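Local structure of cysteine desulfurase (Stenotrophomonas maltophilia, 6WCI) at residues 236-241 / 257-262; 122-127 / 267-272; 28-33 / 405-410. The protein probably removes sulfur from L-cysteine to give L-alanine, using pyridoxal 5'-phosphate as its cofactor, and passes the sulfur to a carrier. All coordinates share one frame; numbering follows the deposited sequence.

How the contacts relate
Residues 28-33, on helix 26-30 and in the turn after it, make the first half of contact 3. Their partner, residues 405-410, leads into helix 408-422, so contact 3 closes a loop over most of the chain. Contact 2 lies within that loop. It closes a span of about 140 residues between helix 114-126 and the segment after helix 260-265. Contact 1 lies within that span in turn and joins the two strands of the hairpin 239-243 and 254-258. Contacts 1 and 2 touch through Trp125, which meets His262 and Phe239. Contact 3 stands apart, its centre about 35 Å from that of contact 1 and about 42 Å from that of contact 2.

Contact 1: residues 236-241 / 257-262; sequences GCDFYA and WARREH
Asp238 and His262 are joined by a His-carboxylate hydrogen bond. His262 NE2 donates to Asp238 OD1 at 2.9 Å, and the bond is nearly straight, 169° at the hydrogen. The oxygen lies in the plane of the imidazole, but the nitrogen meets it from above the carboxylate plane. Arg259 passes close by without sharing the bond. Its CD lies 3.3 Å from Asp238 OD1, while no N-H of its guanidinium points at that oxygen. A bend at chi3 (53°) turns NE aside, and NE bonds instead to Glu261 OE2 at 3.0 Å in a salt bridge. A water bridges Arg259 NH1 and Cys237 O.

Phe239 lies beside the same histidine. Their planes differ by only 19°, but the rings hardly overlap, and Phe239 CZ reaches His262 CB. Phe239 CD1 also touches Ala258 CB at 3.5 Å, on the same face of the sheet. On the other face, the Trp257 indole lies against Cys237, just before the opposite strand, and Tyr240 in it. Its CZ3 meets Cys237 O at 3.3 Å, with the oxygen at the ring edge, and Cys237 SG at 3.9 Å. Its CE3 packs loosely on Tyr240 CB.

The backbones set this register. Tyr240 and Trp257 are an antiparallel hydrogen-bonded pair, and Phe239 and Ala258 are the non-hydrogen-bonded pair next to it. Arg259 N then bonds to Asp238 O, just where Arg259 takes the N-cap position of helix 260-265.

A second shell holds the aspartate. Arg211 forms a salt bridge with OD1, and Thr217 N bonds to OD2. The hairpin lies in the large mixed sheet. Strand 239-243 pairs on its other edge with strand 216-220, Phe239 packs on Val121 of helix 114-126, and Trp257 rests on Val232 of helix 232-235.

Contact 2: residues 122-127 / 267-272; sequences AYSWAL and PPFLGG
Tyr123 and Phe269 form an offset stack at the dimer interface of this class-V aminotransferase family member, a fold type I PLP enzyme. Tyr123 and Ser124 belong to the last part of helix 114-126, where the helix widens into a pi-type turn and Leu127 N bonds to Ala122 O. Residues 267-272 run past it without regular structure.

The aromatic contact is close. The ring centroids of Tyr123 and Phe269 are 4.7 Å apart, and the two ring planes are inclined by 28°. Phe269 CZ sits over one face of the tyrosine ring, toward its rim. Phe269 CE1 comes within 3.3 Å of Tyr123 CG, at the root of the phenol. In return, Tyr123 CB lies over the face of the Phe269 ring, a CH-pi contact 3.8 Å from its centroid. With CG anti to the backbone N (chi1 -177°), the ring of Phe269 is directed at Tyr123. Phe269 also packs on Leu120, one turn earlier in the helix.

Tyr123 of the second subunit meets Phe269 edge-to-face. The hydroxyl of Tyr123 bonds to Phe269 O of the second subunit, with the reciprocal bond made as well, and also to Arg156 of its own chain.

The polar contact between the two segments belongs to Ser124. Its chi1 of -74° puts OG where it reaches Pro267 O. The same atom touches Phe269 CB at 3.4 Å. Pro267 CD packs against Ser124 O at 3.2 Å. Ser124 OG donates to Pro267 O at 2.9 Å, with the donor tilted out of the carbonyl plane.

Contact 3: residues 28-33 / 405-410; sequences RVRLDF and YNTHAE. With SO4 (sulfate ion), chain E.
Arg30 NH1 meets two oxygens of residues 405-410. It donates to Tyr405 O at 2.9 Å, and this oxygen lies in the guanidinium plane, at its edge. It also forms a salt bridge with Glu410 OE2, likewise at 2.9 Å. NH2 reaches that same oxygen, but both N-H bonds to it are weak in angle. The two side chains approach tip to tip, with guanidinium and carboxylate planes 86° apart. The arginine is extended from CG to NE (chi3 180°). On its way, CD touches Thr407 CG2 at 3.7 Å, the two side chains crossing at about a right angle.

The other carboxylate oxygen is held within its own segment. Glu410 OE1 accepts from Asn406 ND2 at 2.9 Å and from Thr407 N at 3.2 Å, on opposite faces of its plane. Asn406 OD1 accepts from Ala403 N. Glu410 N in turn bonds to Thr407 OG1. The Thr407 and Glu410 bonds make a capping box at the start of helix 408-422. At the same helix start, His408 N donates to a sulfate oxygen, O2, at 2.8 Å. The sulfate probably comes from the crystallisation liquor.

Phe33 closes the apolar side. Tyr405 CD2 sits over one face of its ring, 3.5 Å from Phe33 CZ, and the planes are inclined by 42°. The hydroxyl of Tyr405 bonds to Asn50 and Gln55. Val29 packs on helix 300-316 nearby.

Glu410 therefore does two jobs: OE1 completes the capping box and OE2 pairs with Arg30. The salt bridge ties residues 28-33 to the last helix, and the arginine charge would be expected to favour an ionised carboxylate.

Contact 1: residues 236-241 / 257-262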
loop_
_atom_site.group_PDB
_atom_site.type_symbol
_atom_site.label_atom_id
_atom_site.label_comp_id
_atom_site.label_asym_id
_atom_site.label_seq_id
_atom_site.Cartn_x
_atom_site.Cartn_y
_atom_site.Cartn_z
ATOM N N GLY B 236 -23.211 -9.457 10.809
ATOM C CA GLY B 236 -24.193 -8.394 10.795
ATOM C C GLY B 236 -23.629 -7.032 11.126
ATOM O O GLY B 236 -24.362 -6.169 11.619
ATOM N N CYS B 237 -22.340 -6.819 10.887
ATOM C CA CYS B 237 -21.719 -5.523 11.105
ATOM C C CYS B 237 -21.857 -4.669 9.846
ATOM O O CYS B 237 -22.255 -5.155 8.785
ATOM C CB CYS B 237 -20.249 -5.694 11.492
ATOM S SG CYS B 237 -19.225 -6.600 10.273
ATOM N N ASP B 238 -21.536 -3.376 9.972
ATOM C CA ASP B 238 -21.539 -2.485 8.811
ATOM C C ASP B 238 -20.208 -2.458 8.057
ATOM O O ASP B 238 -20.197 -2.197 6.846
ATOM C CB ASP B 238 -21.892 -1.061 9.242
ATOM C CG ASP B 238 -23.263 -0.979 9.875
ATOM O OD1 ASP B 238 -24.260 -1.020 9.120
ATOM O OD2 ASP B 238 -23.333 -0.921 11.129
ATOM N N PHE B 239 -19.095 -2.691 8.749
ATOM C CA PHE B 239 -17.750 -2.613 8.184
ATOM C C PHE B 239 -16.859 -3.590 8.933
ATOM O O PHE B 239 -16.887 -3.607 10.158
ATOM C CB PHE B 239 -17.122 -1.226 8.346
ATOM C CG PHE B 239 -17.875 -0.113 7.676
ATOM C CD1 PHE B 239 -17.616 0.220 6.351
ATOM C CD2 PHE B 239 -18.794 0.634 8.383
ATOM C CE1 PHE B 239 -18.300 1.265 5.738
ATOM C CE2 PHE B 239 -19.476 1.679 7.782
ATOM C CZ PHE B 239 -19.228 1.996 6.454
ATOM N N TYR B 240 -16.008 -4.325 8.202
ATOM C CA TYR B 240 -15.089 -5.295 8.791
ATOM C C TYR B 240 -13.733 -5.187 8.100
ATOM O O TYR B 240 -13.657 -5.254 6.868
ATOM C CB TYR B 240 -15.659 -6.714 8.664
ATOM C CG TYR B 240 -14.977 -7.784 9.501
ATOM C CD1 TYR B 240 -13.823 -8.414 9.061
ATOM C CD2 TYR B 240 -15.514 -8.181 10.719
ATOM C CE1 TYR B 240 -13.212 -9.419 9.832
ATOM C CE2 TYR B 240 -14.918 -9.172 11.487
ATOM C CZ TYR B 240 -13.771 -9.783 11.045
ATOM O OH TYR B 240 -13.192 -10.767 11.829
ATOM N N ALA B 241 -12.672 -4.996 8.888
ATOM C CA ALA B 241 -11.326 -4.722 8.387
ATOM C C ALA B 241 -10.358 -5.848 8.749
ATOM O O ALA B 241 -10.330 -6.303 9.894
ATOM C CB ALA B 241 -10.808 -3.403 8.966
ATOM N N TRP B 257 -14.328 -4.924 4.149
ATOM C CA TRP B 257 -15.663 -5.342 3.749
ATOM C C TRP B 257 -16.681 -4.349 4.295
ATOM O O TRP B 257 -16.513 -3.808 5.389
ATOM C CB TRP B 257 -16.014 -6.749 4.263
ATOM C CG TRP B 257 -17.452 -7.097 3.928
ATOM C CD1 TRP B 257 -17.906 -7.667 2.772
ATOM C CD2 TRP B 257 -18.621 -6.825 4.725
ATOM N NE1 TRP B 257 -19.278 -7.792 2.807
ATOM C CE2 TRP B 257 -19.738 -7.286 3.997
ATOM C CE3 TRP B 257 -18.830 -6.235 5.981
ATOM C CZ2 TRP B 257 -21.044 -7.176 4.481
ATOM C CZ3 TRP B 257 -20.124 -6.137 6.464
ATOM C CH2 TRP B 257 -21.217 -6.606 5.716
ATOM N N ALA B 258 -17.748 -4.125 3.531
ATOM C CA ALA B 258 -18.811 -3.232 3.972
ATOM C C ALA B 258 -20.122 -3.668 3.344
ATOM O O ALA B 258 -20.141 -4.269 2.269
ATOM C CB ALA B 258 -18.522 -1.768 3.599
ATOM N N ARG B 259 -21.223 -3.347 4.021
ATOM C CA ARG B 259 -22.525 -3.489 3.394
ATOM C C ARG B 259 -22.569 -2.675 2.107
ATOM O O ARG B 259 -21.985 -1.591 2.021
ATOM C CB ARG B 259 -23.624 -3.039 4.353
ATOM C CG ARG B 259 -23.569 -3.774 5.685
ATOM C CD ARG B 259 -24.547 -3.178 6.644
ATOM N NE ARG B 259 -25.880 -3.123 6.064
ATOM C CZ ARG B 259 -26.784 -4.086 6.201
ATOM N NH1 ARG B 259 -26.485 -5.181 6.893
ATOM N NH2 ARG B 259 -27.988 -3.955 5.650
ATOM N N ARG B 260 -23.259 -3.216 1.097
ATOM C CA ARG B 260 -23.299 -2.570 -0.214
ATOM C C ARG B 260 -23.903 -1.172 -0.132
ATOM O O ARG B 260 -23.453 -0.253 -0.831
ATOM C CB ARG B 260 -24.098 -3.425 -1.200
ATOM C CG ARG B 260 -24.119 -2.861 -2.626
ATOM C CD ARG B 260 -22.770 -3.090 -3.253
ATOM N NE ARG B 260 -22.538 -2.338 -4.479
ATOM C CZ ARG B 260 -21.386 -2.369 -5.134
ATOM N NH1 ARG B 260 -20.389 -3.118 -4.665
ATOM N NH2 ARG B 260 -21.224 -1.658 -6.240
ATOM N N GLU B 261 -24.928 -0.995 0.711
ATOM C CA GLU B 261 -25.583 0.308 0.826
ATOM C C GLU B 261 -24.610 1.395 1.272
ATOM O O GLU B 261 -24.743 2.551 0.861
ATOM C CB GLU B 261 -26.763 0.231 1.802
ATOM C CG GLU B 261 -26.349 -0.066 3.233
ATOM C CD GLU B 261 -27.488 0.037 4.229
ATOM O OE1 GLU B 261 -28.409 0.850 4.009
ATOM O OE2 GLU B 261 -27.452 -0.700 5.238
ATOM N N HIS B 262 -23.628 1.047 2.108
ATOM C CA HIS B 262 -22.648 2.038 2.538
ATOM C C HIS B 262 -21.660 2.347 1.426
ATOM O O HIS B 262 -21.326 3.515 1.193
ATOM C CB HIS B 262 -21.915 1.548 3.787
ATOM C CG HIS B 262 -22.818 1.327 4.960
ATOM N ND1 HIS B 262 -23.990 2.029 5.135
ATOM C CD2 HIS B 262 -22.730 0.474 6.009
ATOM C CE1 HIS B 262 -24.584 1.621 6.245
ATOM N NE2 HIS B 262 -23.839 0.679 6.793
HETATM O O HOH W 1 -24.440 -6.826 7.769
#

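Contact 2: residues 122-127 / 267-272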
loop_
_atom_site.group_PDB
_atom_site.type_symbol
_atom_site.label_atom_id
_atom_site.label_comp_id
_atom_site.label_asym_id
_atom_site.label_seq_id
_atom_site.Cartn_x
_atom_site.Cartn_y
_atom_site.Cartn_z
ATOM N N ALA B 122 -13.346 6.151 8.342
ATOM C CA ALA B 122 -13.310 7.425 9.055
ATOM C C ALA B 122 -13.502 8.599 8.108
ATOM O O ALA B 122 -14.271 9.521 8.395
ATOM C CB ALA B 122 -11.988 7.569 9.808
ATOM N N TYR B 123 -12.815 8.580 6.964
ATOM C CA TYR B 123 -12.843 9.726 6.060
ATOM C C TYR B 123 -14.090 9.759 5.185
ATOM O O TYR B 123 -14.617 10.843 4.905
ATOM C CB TYR B 123 -11.598 9.729 5.179
ATOM C CG TYR B 123 -10.393 10.431 5.783
ATOM C CD1 TYR B 123 -9.526 9.760 6.643
ATOM C CD2 TYR B 123 -10.108 11.758 5.466
ATOM C CE1 TYR B 123 -8.415 10.396 7.183
ATOM C CE2 TYR B 123 -9.002 12.402 6.005
ATOM C CZ TYR B 123 -8.155 11.718 6.856
ATOM O OH TYR B 123 -7.052 12.364 7.385
ATOM N N SER B 124 -14.568 8.605 4.718
ATOM C CA SER B 124 -15.662 8.621 3.749
ATOM C C SER B 124 -17.029 8.281 4.336
ATOM O O SER B 124 -18.048 8.617 3.718
ATOM C CB SER B 124 -15.360 7.676 2.577
ATOM O OG SER B 124 -14.371 8.242 1.731
ATOM N N TRP B 125 -17.092 7.645 5.507
ATOM C CA TRP B 125 -18.369 7.471 6.191
ATOM C C TRP B 125 -18.586 8.533 7.267
ATOM O O TRP B 125 -19.554 9.298 7.198
ATOM C CB TRP B 125 -18.496 6.076 6.822
ATOM C CG TRP B 125 -19.767 5.971 7.608
ATOM C CD1 TRP B 125 -19.942 6.238 8.941
ATOM C CD2 TRP B 125 -21.053 5.622 7.097
ATOM N NE1 TRP B 125 -21.260 6.069 9.287
ATOM C CE2 TRP B 125 -21.962 5.682 8.176
ATOM C CE3 TRP B 125 -21.524 5.251 5.834
ATOM C CZ2 TRP B 125 -23.312 5.386 8.031
ATOM C CZ3 TRP B 125 -22.870 4.962 5.690
ATOM C CH2 TRP B 125 -23.748 5.030 6.782
ATOM N N ALA B 126 -17.688 8.600 8.255
ATOM C CA ALA B 126 -17.925 9.418 9.444
ATOM C C ALA B 126 -17.688 10.900 9.170
ATOM O O ALA B 126 -18.509 11.740 9.545
ATOM C CB ALA B 126 -17.040 8.941 10.602
ATOM N N LEU B 127 -16.574 11.242 8.520
ATOM C CA LEU B 127 -16.259 12.652 8.302
ATOM C C LEU B 127 -17.384 13.421 7.620
ATOM O O LEU B 127 -17.742 14.501 8.115
ATOM C CB LEU B 127 -14.940 12.769 7.530
ATOM C CG LEU B 127 -13.983 13.877 7.962
ATOM C CD1 LEU B 127 -13.896 13.945 9.477
ATOM C CD2 LEU B 127 -12.603 13.616 7.362
ATOM N N PRO B 267 -18.772 8.820 -0.347
ATOM C CA PRO B 267 -18.003 9.496 -1.402
ATOM C C PRO B 267 -16.628 8.872 -1.548
ATOM O O PRO B 267 -16.123 8.230 -0.616
ATOM C CB PRO B 267 -17.903 10.939 -0.890
ATOM C CG PRO B 267 -17.949 10.780 0.601
ATOM C CD PRO B 267 -18.933 9.670 0.844
ATOM N N PRO B 268 -15.994 9.017 -2.709
ATOM C CA PRO B 268 -14.645 8.468 -2.869
ATOM C C PRO B 268 -13.686 9.085 -1.868
ATOM O O PRO B 268 -13.897 10.194 -1.369
ATOM C CB PRO B 268 -14.269 8.832 -4.311
ATOM C CG PRO B 268 -15.292 9.801 -4.791
ATOM C CD PRO B 268 -16.518 9.613 -3.950
ATOM N N PHE B 269 -12.640 8.324 -1.549
ATOM C CA PHE B 269 -11.611 8.773 -0.621
ATOM C C PHE B 269 -10.380 9.205 -1.412
ATOM O O PHE B 269 -10.196 10.395 -1.676
ATOM C CB PHE B 269 -11.270 7.658 0.385
ATOM C CG PHE B 269 -10.270 8.066 1.424
ATOM C CD1 PHE B 269 -10.168 9.389 1.819
ATOM C CD2 PHE B 269 -9.418 7.136 1.987
ATOM C CE1 PHE B 269 -9.238 9.772 2.761
ATOM C CE2 PHE B 269 -8.484 7.512 2.933
ATOM C CZ PHE B 269 -8.399 8.833 3.322
ATOM N N LEU B 270 -9.527 8.267 -1.800
ATOM C CA LEU B 270 -8.414 8.623 -2.673
ATOM C C LEU B 270 -8.912 8.766 -4.106
ATOM O O LEU B 270 -9.734 7.973 -4.579
ATOM C CB LEU B 270 -7.295 7.587 -2.598
ATOM C CG LEU B 270 -6.198 7.788 -1.531
ATOM C CD1 LEU B 270 -6.773 8.069 -0.176
ATOM C CD2 LEU B 270 -5.234 6.605 -1.459
ATOM N N GLY B 271 -8.413 9.791 -4.790
ATOM C CA GLY B 271 -8.733 10.034 -6.186
ATOM C C GLY B 271 -7.558 9.708 -7.089
ATOM O O GLY B 271 -6.397 9.868 -6.705
ATOM N N GLY B 272 -7.864 9.251 -8.296
ATOM C CA GLY B 272 -6.827 8.924 -9.252
ATOM C C GLY B 272 -7.381 7.983 -10.308
ATOM O O GLY B 272 -8.596 7.839 -10.452
#

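Contact 3: residues 28-33 / 405-410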
loop_
_atom_site.group_PDB
_atom_site.type_symbol
_atom_site.label_atom_id
_atom_site.label_comp_id
_atom_site.label_asym_id
_atom_site.label_seq_id
_atom_site.Cartn_x
_atom_site.Cartn_y
_atom_site.Cartn_z
ATOM N N ARG B 28 3.641 -31.805 9.047
ATOM C CA ARG B 28 3.833 -31.522 7.633
ATOM C C ARG B 28 3.453 -30.085 7.302
ATOM O O ARG B 28 4.068 -29.478 6.421
ATOM C CB ARG B 28 3.024 -32.507 6.794
ATOM C CG ARG B 28 2.943 -32.162 5.318
ATOM C CD ARG B 28 4.273 -32.403 4.607
ATOM N NE ARG B 28 4.222 -31.913 3.235
ATOM C CZ ARG B 28 4.378 -30.644 2.905
ATOM N NH1 ARG B 28 4.587 -29.740 3.852
ATOM N NH2 ARG B 28 4.314 -30.275 1.632
ATOM N N VAL B 29 2.470 -29.517 8.013
ATOM C CA VAL B 29 2.068 -28.130 7.754
ATOM C C VAL B 29 3.202 -27.168 8.096
ATOM O O VAL B 29 3.514 -26.255 7.320
ATOM C CB VAL B 29 0.782 -27.780 8.528
ATOM C CG1 VAL B 29 0.432 -26.303 8.342
ATOM C CG2 VAL B 29 -0.382 -28.657 8.081
ATOM N N ARG B 30 3.837 -27.360 9.256
ATOM C CA ARG B 30 4.951 -26.508 9.672
ATOM C C ARG B 30 6.111 -26.532 8.673
ATOM O O ARG B 30 6.853 -25.551 8.566
ATOM C CB ARG B 30 5.441 -26.942 11.061
ATOM C CG ARG B 30 6.806 -26.370 11.476
ATOM C CD ARG B 30 7.251 -26.808 12.879
ATOM N NE ARG B 30 8.552 -26.234 13.203
ATOM C CZ ARG B 30 8.749 -25.117 13.896
ATOM N NH1 ARG B 30 7.722 -24.418 14.393
ATOM N NH2 ARG B 30 9.991 -24.710 14.110
ATOM N N LEU B 31 6.307 -27.640 7.959
ATOM C CA LEU B 31 7.405 -27.687 6.993
ATOM C C LEU B 31 7.165 -26.785 5.789
ATOM O O LEU B 31 8.108 -26.518 5.033
ATOM C CB LEU B 31 7.639 -29.119 6.518
ATOM C CG LEU B 31 7.979 -30.148 7.599
ATOM C CD1 LEU B 31 8.240 -31.506 6.968
ATOM C CD2 LEU B 31 9.170 -29.697 8.426
ATOM N N ASP B 32 5.935 -26.310 5.597
ATOM C CA ASP B 32 5.654 -25.367 4.523
ATOM C C ASP B 32 6.264 -23.998 4.759
ATOM O O ASP B 32 6.283 -23.188 3.831
ATOM C CB ASP B 32 4.145 -25.201 4.344
ATOM C CG ASP B 32 3.531 -26.328 3.565
ATOM O OD1 ASP B 32 4.255 -26.952 2.765
ATOM O OD2 ASP B 32 2.332 -26.596 3.759
ATOM N N PHE B 33 6.749 -23.718 5.969
ATOM C CA PHE B 33 7.192 -22.383 6.359
ATOM C C PHE B 33 8.711 -22.360 6.443
ATOM O O PHE B 33 9.281 -22.702 7.486
ATOM C CB PHE B 33 6.562 -21.991 7.700
ATOM C CG PHE B 33 5.060 -21.840 7.636
ATOM C CD1 PHE B 33 4.231 -22.955 7.689
ATOM C CD2 PHE B 33 4.481 -20.581 7.519
ATOM C CE1 PHE B 33 2.840 -22.818 7.627
ATOM C CE2 PHE B 33 3.091 -20.425 7.464
ATOM C CZ PHE B 33 2.269 -21.542 7.517
ATOM N N TYR B 405 1.535 -23.223 13.240
ATOM C CA TYR B 405 2.812 -23.841 12.894
ATOM C C TYR B 405 3.800 -23.876 14.055
ATOM O O TYR B 405 4.894 -24.426 13.902
ATOM C CB TYR B 405 3.454 -23.131 11.688
ATOM C CG TYR B 405 3.462 -21.625 11.760
ATOM C CD1 TYR B 405 4.333 -20.951 12.597
ATOM C CD2 TYR B 405 2.611 -20.871 10.956
ATOM C CE1 TYR B 405 4.333 -19.564 12.666
ATOM C CE2 TYR B 405 2.600 -19.489 11.012
ATOM C CZ TYR B 405 3.469 -18.834 11.860
ATOM O OH TYR B 405 3.456 -17.448 11.922
ATOM N N ASN B 406 3.463 -23.297 15.203
ATOM C CA ASN B 406 4.250 -23.565 16.392
ATOM C C ASN B 406 3.938 -24.970 16.902
ATOM O O ASN B 406 2.972 -25.612 16.477
ATOM C CB ASN B 406 3.967 -22.528 17.477
ATOM C CG ASN B 406 4.456 -21.148 17.100
ATOM O OD1 ASN B 406 3.677 -20.191 17.059
ATOM N ND2 ASN B 406 5.757 -21.036 16.826
ATOM N N THR B 407 4.769 -25.453 17.825
ATOM C CA THR B 407 4.673 -26.823 18.306
ATOM C C THR B 407 4.648 -26.860 19.830
ATOM O O THR B 407 5.036 -25.903 20.506
ATOM C CB THR B 407 5.845 -27.681 17.808
ATOM O OG1 THR B 407 7.051 -27.252 18.449
ATOM C CG2 THR B 407 6.002 -27.552 16.293
ATOM N N HIS B 408 4.185 -27.995 20.362
ATOM C CA HIS B 408 4.222 -28.214 21.807
ATOM C C HIS B 408 5.652 -28.291 22.319
ATOM O O HIS B 408 5.937 -27.839 23.436
ATOM C CB HIS B 408 3.457 -29.487 22.157
ATOM C CG HIS B 408 1.986 -29.380 21.917
ATOM N ND1 HIS B 408 1.169 -28.559 22.667
ATOM C CD2 HIS B 408 1.182 -29.979 21.006
ATOM C CE1 HIS B 408 -0.073 -28.655 22.227
ATOM N NE2 HIS B 408 -0.093 -29.508 21.219
ATOM N N ALA B 409 6.561 -28.829 21.501
ATOM C CA ALA B 409 7.974 -28.862 21.855
ATOM C C ALA B 409 8.531 -27.456 22.036
ATOM O O ALA B 409 9.248 -27.180 23.007
ATOM C CB ALA B 409 8.757 -29.623 20.786
ATOM N N GLU B 410 8.213 -26.545 21.104
ATOM C CA GLU B 410 8.634 -25.158 21.264
ATOM C C GLU B 410 8.101 -24.561 22.557
ATOM O O GLU B 410 8.811 -23.816 23.241
ATOM C CB GLU B 410 8.168 -24.315 20.077
ATOM C CG GLU B 410 9.017 -24.465 18.819
ATOM C CD GLU B 410 8.407 -23.702 17.672
ATOM O OE1 GLU B 410 7.193 -23.414 17.765
ATOM O OE2 GLU B 410 9.128 -23.379 16.697
HETATM S S SO4 E . 3.382 -30.887 17.981
HETATM O O1 SO4 E . 3.770 -30.830 16.575
HETATM O O2 SO4 E . 2.965 -29.564 18.429
HETATM O O3 SO4 E . 4.526 -31.313 18.796
HETATM O O4 SO4 E . 2.259 -31.816 18.098
#